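PDB 6TO1: minor fimbrium subunit Mfa5, which serves as an accessory subunit of the minor (Mfa1) fimbriae, pili that mediate biofilm formation and adhesion to host cells and other bacteria. Local coordinates for residues W205-K214 with L232-Y242; I358-G366 with T387-F397. All coordinates share one frame; numbering follows the deposited sequence.

Contact 1: W205-K214 with L232-Y242. With MG (magnesium ion), chain B; PO4 (phosphate ion), chain C.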
loop_
_atom_site.group_PDB
_atom_site.type_symbol
_atom_site.label_atom_id
_atom_site.label_comp_id
_atom_site.label_asym_id
_atom_site.label_seq_id
_atom_site.Cartn_x
_atom_site.Cartn_y
_atom_site.Cartn_z
ATOM N N TRP A 205 -17.166 -33.710 31.303
ATOM C CA TRP A 205 -17.310 -34.892 30.456
ATOM C C TRP A 205 -17.839 -34.521 29.069
ATOM O O TRP A 205 -18.677 -33.632 28.912
ATOM C CB TRP A 205 -18.258 -35.944 31.106
ATOM C CG TRP A 205 -19.688 -35.484 31.335
ATOM C CD1 TRP A 205 -20.208 -34.885 32.471
ATOM C CD2 TRP A 205 -20.791 -35.576 30.406
ATOM N NE1 TRP A 205 -21.538 -34.588 32.279
ATOM C CE2 TRP A 205 -21.924 -35.020 31.035
ATOM C CE3 TRP A 205 -20.925 -36.088 29.120
ATOM C CZ2 TRP A 205 -23.158 -34.935 30.405
ATOM C CZ3 TRP A 205 -22.151 -35.989 28.494
ATOM C CH2 TRP A 205 -23.252 -35.434 29.140
ATOM N N GLY A 206 -17.384 -35.268 28.060
ATOM C CA GLY A 206 -17.965 -35.169 26.736
ATOM C C GLY A 206 -17.105 -34.341 25.803
ATOM O O GLY A 206 -16.588 -33.312 26.215
ATOM N N THR A 207 -16.952 -34.762 24.550
ATOM C CA THR A 207 -16.117 -34.044 23.586
ATOM C C THR A 207 -16.928 -33.821 22.308
ATOM O O THR A 207 -16.825 -34.587 21.338
ATOM C CB THR A 207 -14.810 -34.801 23.319
ATOM O OG1 THR A 207 -14.139 -35.140 24.551
ATOM C CG2 THR A 207 -13.886 -33.977 22.439
ATOM N N HIS A 208 -17.718 -32.748 22.297
ATOM C CA HIS A 208 -18.648 -32.444 21.193
ATOM C C HIS A 208 -17.967 -31.489 20.211
ATOM O O HIS A 208 -18.287 -30.304 20.103
ATOM C CB HIS A 208 -19.927 -31.852 21.760
ATOM C CG HIS A 208 -21.140 -31.998 20.893
ATOM N ND1 HIS A 208 -21.146 -31.733 19.540
ATOM C CD2 HIS A 208 -22.410 -32.334 21.215
ATOM C CE1 HIS A 208 -22.371 -31.907 19.065
ATOM N NE2 HIS A 208 -23.151 -32.287 20.062
ATOM N N THR A 209 -16.937 -32.020 19.538
ATOM C CA THR A 209 -16.123 -31.179 18.658
ATOM C C THR A 209 -16.973 -30.585 17.536
ATOM O O THR A 209 -16.823 -29.410 17.183
ATOM C CB THR A 209 -14.950 -32.004 18.143
ATOM O OG1 THR A 209 -14.221 -32.518 19.272
ATOM C CG2 THR A 209 -14.001 -31.189 17.261
ATOM N N GLN A 210 -17.890 -31.367 16.988
ATOM C CA GLN A 210 -18.803 -30.812 15.999
ATOM C C GLN A 210 -19.527 -29.600 16.571
ATOM O O GLN A 210 -19.663 -28.570 15.902
ATOM C CB GLN A 210 -19.799 -31.869 15.550
ATOM C CG GLN A 210 -20.932 -31.267 14.753
ATOM C CD GLN A 210 -21.878 -32.284 14.162
ATOM O OE1 GLN A 210 -22.181 -33.323 14.777
ATOM N NE2 GLN A 210 -22.357 -31.990 12.946
ATOM N N GLY A 211 -19.975 -29.696 17.825
ATOM C CA GLY A 211 -20.709 -28.583 18.422
ATOM C C GLY A 211 -19.853 -27.343 18.606
ATOM O O GLY A 211 -20.309 -26.215 18.369
ATOM N N GLY A 212 -18.599 -27.526 19.030
ATOM C CA GLY A 212 -17.685 -26.407 19.087
ATOM C C GLY A 212 -17.500 -25.755 17.730
ATOM O O GLY A 212 -17.540 -24.530 17.605
ATOM N N LEU A 213 -17.334 -26.566 16.687
ATOM C CA LEU A 213 -17.160 -26.011 15.354
ATOM C C LEU A 213 -18.433 -25.346 14.840
ATOM O O LEU A 213 -18.365 -24.320 14.153
ATOM C CB LEU A 213 -16.704 -27.108 14.398
ATOM C CG LEU A 213 -15.312 -27.643 14.639
ATOM C CD1 LEU A 213 -15.032 -28.882 13.819
ATOM C CD2 LEU A 213 -14.241 -26.561 14.336
ATOM N N LYS A 214 -19.606 -25.919 15.146
ATOM C CA LYS A 214 -20.861 -25.302 14.739
ATOM C C LYS A 214 -21.038 -23.933 15.384
ATOM O O LYS A 214 -21.433 -22.974 14.717
ATOM C CB LYS A 214 -22.033 -26.219 15.087
ATOM C CG LYS A 214 -23.407 -25.574 14.907
ATOM C CD LYS A 214 -23.699 -25.196 13.465
ATOM C CE LYS A 214 -25.078 -24.519 13.338
ATOM N NZ LYS A 214 -25.456 -24.248 11.913
ATOM N N LEU A 232 -8.867 -24.720 16.231
ATOM C CA LEU A 232 -9.379 -25.754 17.117
ATOM C C LEU A 232 -8.236 -26.350 17.915
ATOM O O LEU A 232 -7.265 -26.845 17.345
ATOM C CB LEU A 232 -10.090 -26.858 16.320
ATOM C CG LEU A 232 -10.593 -28.068 17.070
ATOM C CD1 LEU A 232 -11.699 -27.718 18.055
ATOM C CD2 LEU A 232 -11.062 -29.116 16.030
ATOM N N MET A 233 -8.371 -26.328 19.232
ATOM C CA MET A 233 -7.373 -26.824 20.166
ATOM C C MET A 233 -8.001 -28.002 20.897
ATOM O O MET A 233 -8.898 -27.818 21.728
ATOM C CB MET A 233 -6.961 -25.713 21.138
ATOM C CG MET A 233 -6.211 -24.593 20.432
ATOM S SD MET A 233 -6.339 -22.953 21.179
ATOM C CE MET A 233 -5.665 -23.292 22.801
ATOM N N SER A 234 -7.558 -29.211 20.581
ATOM C CA SER A 234 -8.251 -30.389 21.077
ATOM C C SER A 234 -7.261 -31.533 21.206
ATOM O O SER A 234 -6.237 -31.558 20.527
ATOM C CB SER A 234 -9.406 -30.763 20.133
ATOM O OG SER A 234 -9.966 -32.010 20.518
ATOM N N ASP A 235 -7.583 -32.511 22.061
ATOM C CA ASP A 235 -6.730 -33.694 21.992
ATOM C C ASP A 235 -7.140 -34.633 20.866
ATOM O O ASP A 235 -6.434 -35.615 20.621
ATOM C CB ASP A 235 -6.662 -34.451 23.320
ATOM C CG ASP A 235 -7.984 -35.021 23.772
ATOM O OD1 ASP A 235 -8.843 -35.412 22.925
ATOM O OD2 ASP A 235 -8.158 -35.085 25.018
ATOM N N GLY A 236 -8.237 -34.347 20.164
ATOM C CA GLY A 236 -8.522 -34.975 18.885
ATOM C C GLY A 236 -9.500 -36.131 18.917
ATOM O O GLY A 236 -9.899 -36.618 17.840
ATOM N N LEU A 237 -9.871 -36.623 20.083
ATOM C CA LEU A 237 -10.811 -37.738 20.158
ATOM C C LEU A 237 -12.221 -37.230 20.438
ATOM O O LEU A 237 -12.635 -37.099 21.594
ATOM C CB LEU A 237 -10.353 -38.736 21.218
ATOM C CG LEU A 237 -11.196 -40.009 21.296
ATOM C CD1 LEU A 237 -11.134 -40.720 19.926
ATOM C CD2 LEU A 237 -10.798 -40.944 22.408
ATOM N N ALA A 238 -12.992 -36.975 19.375
ATOM C CA ALA A 238 -14.371 -36.546 19.556
ATOM C C ALA A 238 -15.214 -37.709 20.065
ATOM O O ALA A 238 -15.032 -38.857 19.660
ATOM C CB ALA A 238 -14.944 -35.979 18.248
ATOM N N THR A 239 -16.138 -37.408 20.970
ATOM C CA THR A 239 -16.968 -38.440 21.551
ATOM C C THR A 239 -18.455 -38.096 21.560
ATOM O O THR A 239 -19.250 -38.883 22.088
ATOM C CB THR A 239 -16.525 -38.745 22.996
ATOM O OG1 THR A 239 -16.642 -37.564 23.798
ATOM C CG2 THR A 239 -15.104 -39.274 23.046
ATOM N N GLU A 240 -18.849 -36.948 21.023
ATOM C CA GLU A 240 -20.245 -36.517 20.969
ATOM C C GLU A 240 -20.501 -35.849 19.628
ATOM O O GLU A 240 -19.586 -35.268 19.034
ATOM C CB GLU A 240 -20.584 -35.516 22.079
ATOM C CG GLU A 240 -20.261 -36.015 23.490
ATOM C CD GLU A 240 -21.425 -36.719 24.160
ATOM O OE1 GLU A 240 -22.533 -36.778 23.579
ATOM O OE2 GLU A 240 -21.224 -37.245 25.283
ATOM N N GLN A 241 -21.751 -35.893 19.172
ATOM C CA GLN A 241 -22.120 -35.230 17.930
ATOM C C GLN A 241 -23.617 -34.941 17.912
ATOM O O GLN A 241 -24.378 -35.371 18.786
ATOM C CB GLN A 241 -21.711 -36.074 16.716
ATOM C CG GLN A 241 -22.605 -37.271 16.473
ATOM C CD GLN A 241 -22.363 -37.906 15.114
ATOM O OE1 GLN A 241 -21.404 -38.629 14.917
ATOM N NE2 GLN A 241 -23.230 -37.614 14.167
ATOM N N TYR A 242 -24.038 -34.210 16.865
ATOM C CA TYR A 242 -25.444 -33.902 16.706
ATOM C C TYR A 242 -26.183 -35.039 16.002
ATOM O O TYR A 242 -25.602 -35.765 15.181
ATOM C CB TYR A 242 -25.638 -32.614 15.889
ATOM C CG TYR A 242 -25.199 -31.370 16.620
ATOM C CD1 TYR A 242 -25.655 -31.114 17.914
ATOM C CD2 TYR A 242 -24.325 -30.462 16.028
ATOM C CE1 TYR A 242 -25.259 -29.996 18.593
ATOM C CE2 TYR A 242 -23.913 -29.325 16.703
ATOM C CZ TYR A 242 -24.379 -29.110 17.995
ATOM O OH TYR A 242 -23.987 -27.998 18.680
HETATM MG MG MG B . -12.246 -35.446 25.318
HETATM P P PO4 C . -14.336 -37.118 27.168
HETATM O O1 PO4 C . -15.006 -36.635 28.467
HETATM O O2 PO4 C . -15.357 -37.109 26.038
HETATM O O3 PO4 C . -13.900 -38.551 27.403
HETATM O O4 PO4 C . -13.122 -36.325 26.862
HETATM O O HOH W 1 -11.851 -33.630 18.832
HETATM O O HOH W 2 -17.909 -34.346 17.107
HETATM O O HOH W 3 -11.157 -34.594 23.829
HETATM O O HOH W 4 -11.979 -37.237 24.249
#
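Leu232, near the C-terminal end of strand 227-234, sets CD2 against Thr209 CG2 at 3.8 Å, a methyl contact that suits a buried leucine. Ser234 reaches the same threonine through a water: Thr209 OG1 and Ser234 OG both bind it, while Tyr177 and Asp133 also hold these two hydroxyls. Asp235 OD1 takes a hydrogen bond from a water ligand of the magnesium ion, so the carboxylate serves the metal from the second shell. Beyond Ala238, whose small methyl fits beside Thr209 OG1, Thr239 turns OG1 between its backbone N and carbonyl carbon (chi1 60°). Thr239 OG1 there accepts from Thr207 N at 2.9 Å and donates to phosphate O2 at 2.6 Å. Thr207 O in turn is gripped by Thr239 N, nearly straight at 163°, and by Glu240 N, which sits above the carbonyl plane. Glu240 OE2 meets the edge of the Trp205 ring, with Arg315 pairing its carboxylate. Tyr242 N donates a hydrogen bond to Gln210 OE1 at 2.9 Å, and the tyrosine ring receives the edge of His208 on one face, centroids 4.3 Å apart. His208 ND1 also caps the helix by accepting from Gly211 N. With Thr207 OG1 on the magnesium at 2.1 Å beside Ser135 and Ser137, this is a MIDAS-type site of the von Willebrand A fold; the phosphate oxygen on the metal probably occupies the place of an acidic ligand.

Contact 2: I358-G366 with T387-F397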
loop_
_atom_site.group_PDB
_atom_site.type_symbol
_atom_site.label_atom_id
_atom_site.label_comp_id
_atom_site.label_asym_id
_atom_site.label_seq_id
_atom_site.Cartn_x
_atom_site.Cartn_y
_atom_site.Cartn_z
ATOM N N ILE A 358 -9.078 -23.316 8.506
ATOM C CA ILE A 358 -9.171 -24.109 9.723
ATOM C C ILE A 358 -7.784 -24.562 10.130
ATOM O O ILE A 358 -7.122 -25.288 9.379
ATOM C CB ILE A 358 -10.083 -25.344 9.570
ATOM C CG1 ILE A 358 -11.322 -24.970 8.787
ATOM C CG2 ILE A 358 -10.369 -25.925 10.943
ATOM C CD1 ILE A 358 -12.165 -23.918 9.404
ATOM N N HIS A 359 -7.397 -24.210 11.356
ATOM C CA HIS A 359 -6.183 -24.681 11.997
ATOM C C HIS A 359 -6.544 -25.630 13.131
ATOM O O HIS A 359 -7.479 -25.360 13.896
ATOM C CB HIS A 359 -5.386 -23.528 12.598
ATOM C CG HIS A 359 -5.243 -22.353 11.695
ATOM N ND1 HIS A 359 -4.072 -22.087 11.015
ATOM C CD2 HIS A 359 -6.108 -21.368 11.365
ATOM C CE1 HIS A 359 -4.235 -20.991 10.294
ATOM N NE2 HIS A 359 -5.456 -20.528 10.499
ATOM N N THR A 360 -5.807 -26.720 13.265
ATOM C CA THR A 360 -6.053 -27.618 14.382
ATOM C C THR A 360 -4.737 -27.862 15.101
ATOM O O THR A 360 -3.675 -27.948 14.491
ATOM C CB THR A 360 -6.669 -28.962 13.955
ATOM O OG1 THR A 360 -5.804 -29.580 12.997
ATOM C CG2 THR A 360 -8.029 -28.760 13.346
ATOM N N ILE A 361 -4.830 -28.016 16.413
ATOM C CA ILE A 361 -3.668 -28.196 17.271
ATOM C C ILE A 361 -3.973 -29.382 18.159
ATOM O O ILE A 361 -4.969 -29.372 18.881
ATOM C CB ILE A 361 -3.379 -26.937 18.108
ATOM C CG1 ILE A 361 -3.221 -25.730 17.191
ATOM C CG2 ILE A 361 -2.167 -27.154 18.967
ATOM C CD1 ILE A 361 -3.096 -24.426 17.957
ATOM N N GLY A 362 -3.118 -30.403 18.123
ATOM C CA GLY A 362 -3.391 -31.645 18.814
ATOM C C GLY A 362 -2.628 -31.714 20.123
ATOM O O GLY A 362 -1.397 -31.713 20.134
ATOM N N TYR A 363 -3.365 -31.781 21.226
ATOM C CA TYR A 363 -2.763 -31.745 22.557
ATOM C C TYR A 363 -2.490 -33.123 23.166
ATOM O O TYR A 363 -1.966 -33.196 24.283
ATOM C CB TYR A 363 -3.652 -30.901 23.486
ATOM C CG TYR A 363 -3.489 -29.424 23.204
ATOM C CD1 TYR A 363 -2.699 -28.619 24.014
ATOM C CD2 TYR A 363 -4.078 -28.842 22.081
ATOM C CE1 TYR A 363 -2.539 -27.288 23.744
ATOM C CE2 TYR A 363 -3.898 -27.520 21.793
ATOM C CZ TYR A 363 -3.142 -26.739 22.628
ATOM O OH TYR A 363 -2.965 -25.419 22.323
ATOM N N ASP A 364 -2.808 -34.210 22.469
ATOM C CA ASP A 364 -2.367 -35.553 22.857
ATOM C C ASP A 364 -0.985 -35.755 22.236
ATOM O O ASP A 364 -0.864 -35.894 21.013
ATOM C CB ASP A 364 -3.356 -36.610 22.369
ATOM C CG ASP A 364 -2.993 -38.024 22.812
ATOM O OD1 ASP A 364 -1.833 -38.261 23.186
ATOM O OD2 ASP A 364 -3.890 -38.887 22.784
ATOM N N LEU A 365 0.063 -35.720 23.061
ATOM C CA LEU A 365 1.428 -35.802 22.550
ATOM C C LEU A 365 1.963 -37.236 22.468
ATOM O O LEU A 365 3.160 -37.426 22.218
ATOM C CB LEU A 365 2.379 -34.962 23.410
ATOM C CG LEU A 365 1.980 -33.493 23.612
ATOM C CD1 LEU A 365 3.064 -32.731 24.391
ATOM C CD2 LEU A 365 1.752 -32.800 22.306
ATOM N N GLY A 366 1.119 -38.230 22.642
ATOM C CA GLY A 366 1.524 -39.626 22.602
ATOM C C GLY A 366 1.359 -40.320 21.260
ATOM O O GLY A 366 1.433 -41.552 21.199
ATOM N N THR A 387 1.072 -30.710 16.285
ATOM C CA THR A 387 0.993 -31.186 17.655
ATOM C C THR A 387 1.470 -30.084 18.593
ATOM O O THR A 387 2.322 -29.272 18.240
ATOM C CB THR A 387 1.844 -32.439 17.866
ATOM O OG1 THR A 387 3.188 -32.143 17.475
ATOM C CG2 THR A 387 1.317 -33.594 17.023
ATOM N N ALA A 388 0.923 -30.079 19.803
ATOM C CA ALA A 388 1.184 -29.012 20.759
ATOM C C ALA A 388 2.501 -29.241 21.507
ATOM O O ALA A 388 2.552 -29.293 22.736
ATOM C CB ALA A 388 0.018 -28.906 21.728
ATOM N N THR A 389 3.578 -29.364 20.737
ATOM C CA THR A 389 4.897 -29.394 21.354
ATOM C C THR A 389 5.312 -27.981 21.742
ATOM O O THR A 389 4.891 -27.010 21.106
ATOM C CB THR A 389 5.950 -29.964 20.411
ATOM O OG1 THR A 389 6.182 -29.034 19.344
ATOM C CG2 THR A 389 5.517 -31.296 19.847
ATOM N N PRO A 390 6.154 -27.835 22.766
ATOM C CA PRO A 390 6.613 -26.478 23.122
ATOM C C PRO A 390 7.088 -25.687 21.926
ATOM O O PRO A 390 6.702 -24.522 21.772
ATOM C CB PRO A 390 7.734 -26.745 24.133
ATOM C CG PRO A 390 7.274 -28.023 24.826
ATOM C CD PRO A 390 6.627 -28.861 23.723
ATOM N N ALA A 391 7.863 -26.310 21.028
ATOM C CA ALA A 391 8.415 -25.580 19.898
ATOM C C ALA A 391 7.336 -25.193 18.889
ATOM O O ALA A 391 7.389 -24.103 18.305
ATOM C CB ALA A 391 9.506 -26.405 19.221
ATOM N N ASN A 392 6.360 -26.071 18.646
ATOM C CA ASN A 392 5.308 -25.710 17.703
ATOM C C ASN A 392 4.438 -24.599 18.279
ATOM O O ASN A 392 4.069 -23.657 17.567
ATOM C CB ASN A 392 4.468 -26.937 17.351
ATOM C CG ASN A 392 5.214 -27.927 16.486
ATOM O OD1 ASN A 392 6.175 -27.581 15.804
ATOM N ND2 ASN A 392 4.769 -29.165 16.507
ATOM N N LEU A 393 4.106 -24.696 19.567
ATOM C CA LEU A 393 3.264 -23.688 20.209
ATOM C C LEU A 393 3.934 -22.322 20.191
ATOM O O LEU A 393 3.281 -21.302 19.941
ATOM C CB LEU A 393 2.953 -24.106 21.643
ATOM C CG LEU A 393 2.134 -25.374 21.845
ATOM C CD1 LEU A 393 2.076 -25.822 23.287
ATOM C CD2 LEU A 393 0.704 -25.159 21.296
ATOM N N ALA A 394 5.243 -22.279 20.441
ATOM C CA ALA A 394 5.924 -20.994 20.515
ATOM C C ALA A 394 5.940 -20.289 19.167
ATOM O O ALA A 394 5.887 -19.055 19.110
ATOM C CB ALA A 394 7.350 -21.192 21.035
ATOM N N ALA A 395 6.005 -21.045 18.078
ATOM C CA ALA A 395 6.128 -20.470 16.752
ATOM C C ALA A 395 4.795 -20.100 16.109
ATOM O O ALA A 395 4.794 -19.408 15.089
ATOM C CB ALA A 395 6.867 -21.449 15.832
ATOM N N ALA A 396 3.668 -20.504 16.680
ATOM C CA ALA A 396 2.419 -20.441 15.935
ATOM C C ALA A 396 1.793 -19.047 15.926
ATOM O O ALA A 396 1.844 -18.307 16.909
ATOM C CB ALA A 396 1.410 -21.430 16.531
ATOM N N PHE A 397 1.144 -18.725 14.798
ATOM C CA PHE A 397 0.283 -17.532 14.651
ATOM C C PHE A 397 1.078 -16.235 14.793
ATOM O O PHE A 397 0.616 -15.270 15.408
ATOM C CB PHE A 397 -0.906 -17.563 15.626
ATOM C CG PHE A 397 -1.707 -18.832 15.514
ATOM C CD1 PHE A 397 -2.357 -19.129 14.331
ATOM C CD2 PHE A 397 -1.740 -19.744 16.540
ATOM C CE1 PHE A 397 -3.034 -20.301 14.183
ATOM C CE2 PHE A 397 -2.427 -20.934 16.394
ATOM C CZ PHE A 397 -3.059 -21.210 15.218
#
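Ile361 CG2 stands anti to the backbone N, beside the carbonyl carbon, while CG1 lies anti to the carbonyl carbon (chi1 -55°); the two branches thus serve different partners. CG2 packs on Ala388 CB at 3.9 Å and, more loosely, on Leu393 CD2, whereas CD1 at the end of the other branch touches Phe397 CE2 at the ring edge. Tyr363 leaves its backbone heading away from 387-397, yet with chi1 -76° its ring swings back over Ala388. The methyl CB sits 3.6 Å from the centroid of the Tyr363 ring, close to the ring normal, a CH-pi contact for which alanine is small enough. Tyr363 OH lies near Leu393 CD2 and finds its polar partner in Ser152. At the other end of the strand, Phe397 points its CE1 edge at one face of the His359 ring in a T-shaped pair, planes at 76°, with CE1 3.8 Å from His359 ND1. His359 NE2 is hydrogen-bonded to His229 ND1. The backbones join where Gly362 and Thr387 form a parallel bridge: Ala388 N donates to Gly362 O at 2.9 Å, continuing the pairing of Thr360 with His384 and Phe386. Leu365, exposed at the surface, rests CD2 3.6 Å from Ala388 O. Thr389 N-caps helix 390-395 through OG1, which accepts from Asn392 N, and Asn392 ND2 reaches back to Thr387 O. At this edge of the von Willebrand A domain's central sheet, backbone pairing thus joins the strands, while apolar contacts of Ala388, Leu393 and Phe397, continued by Phe156 of helix 143-160, pack the chain around helix 390-395 against strand 357-362.

Contacts 1 and 2 lie about 17 Å apart, centre to centre, and follow one another in series along the chain. Both belong to the same mixed six-stranded sheet, in which strands 227-234 and 357-362 are parallel neighbours: Leu232 N probably donates a hydrogen bond to His359 O at 2.8 Å, and Ile361 N probably one to Leu232 O. Met233 also packs on Tyr363, and Asp235 on Asp364. Contact 1 lies at the C-terminal end of strand 227-234, where the loops gather round the magnesium; contact 2 carries the sheet outward to its last strand, 385-387. Together they run from the metal site to the sheet's edge in the von Willebrand A domain of this pilus protein.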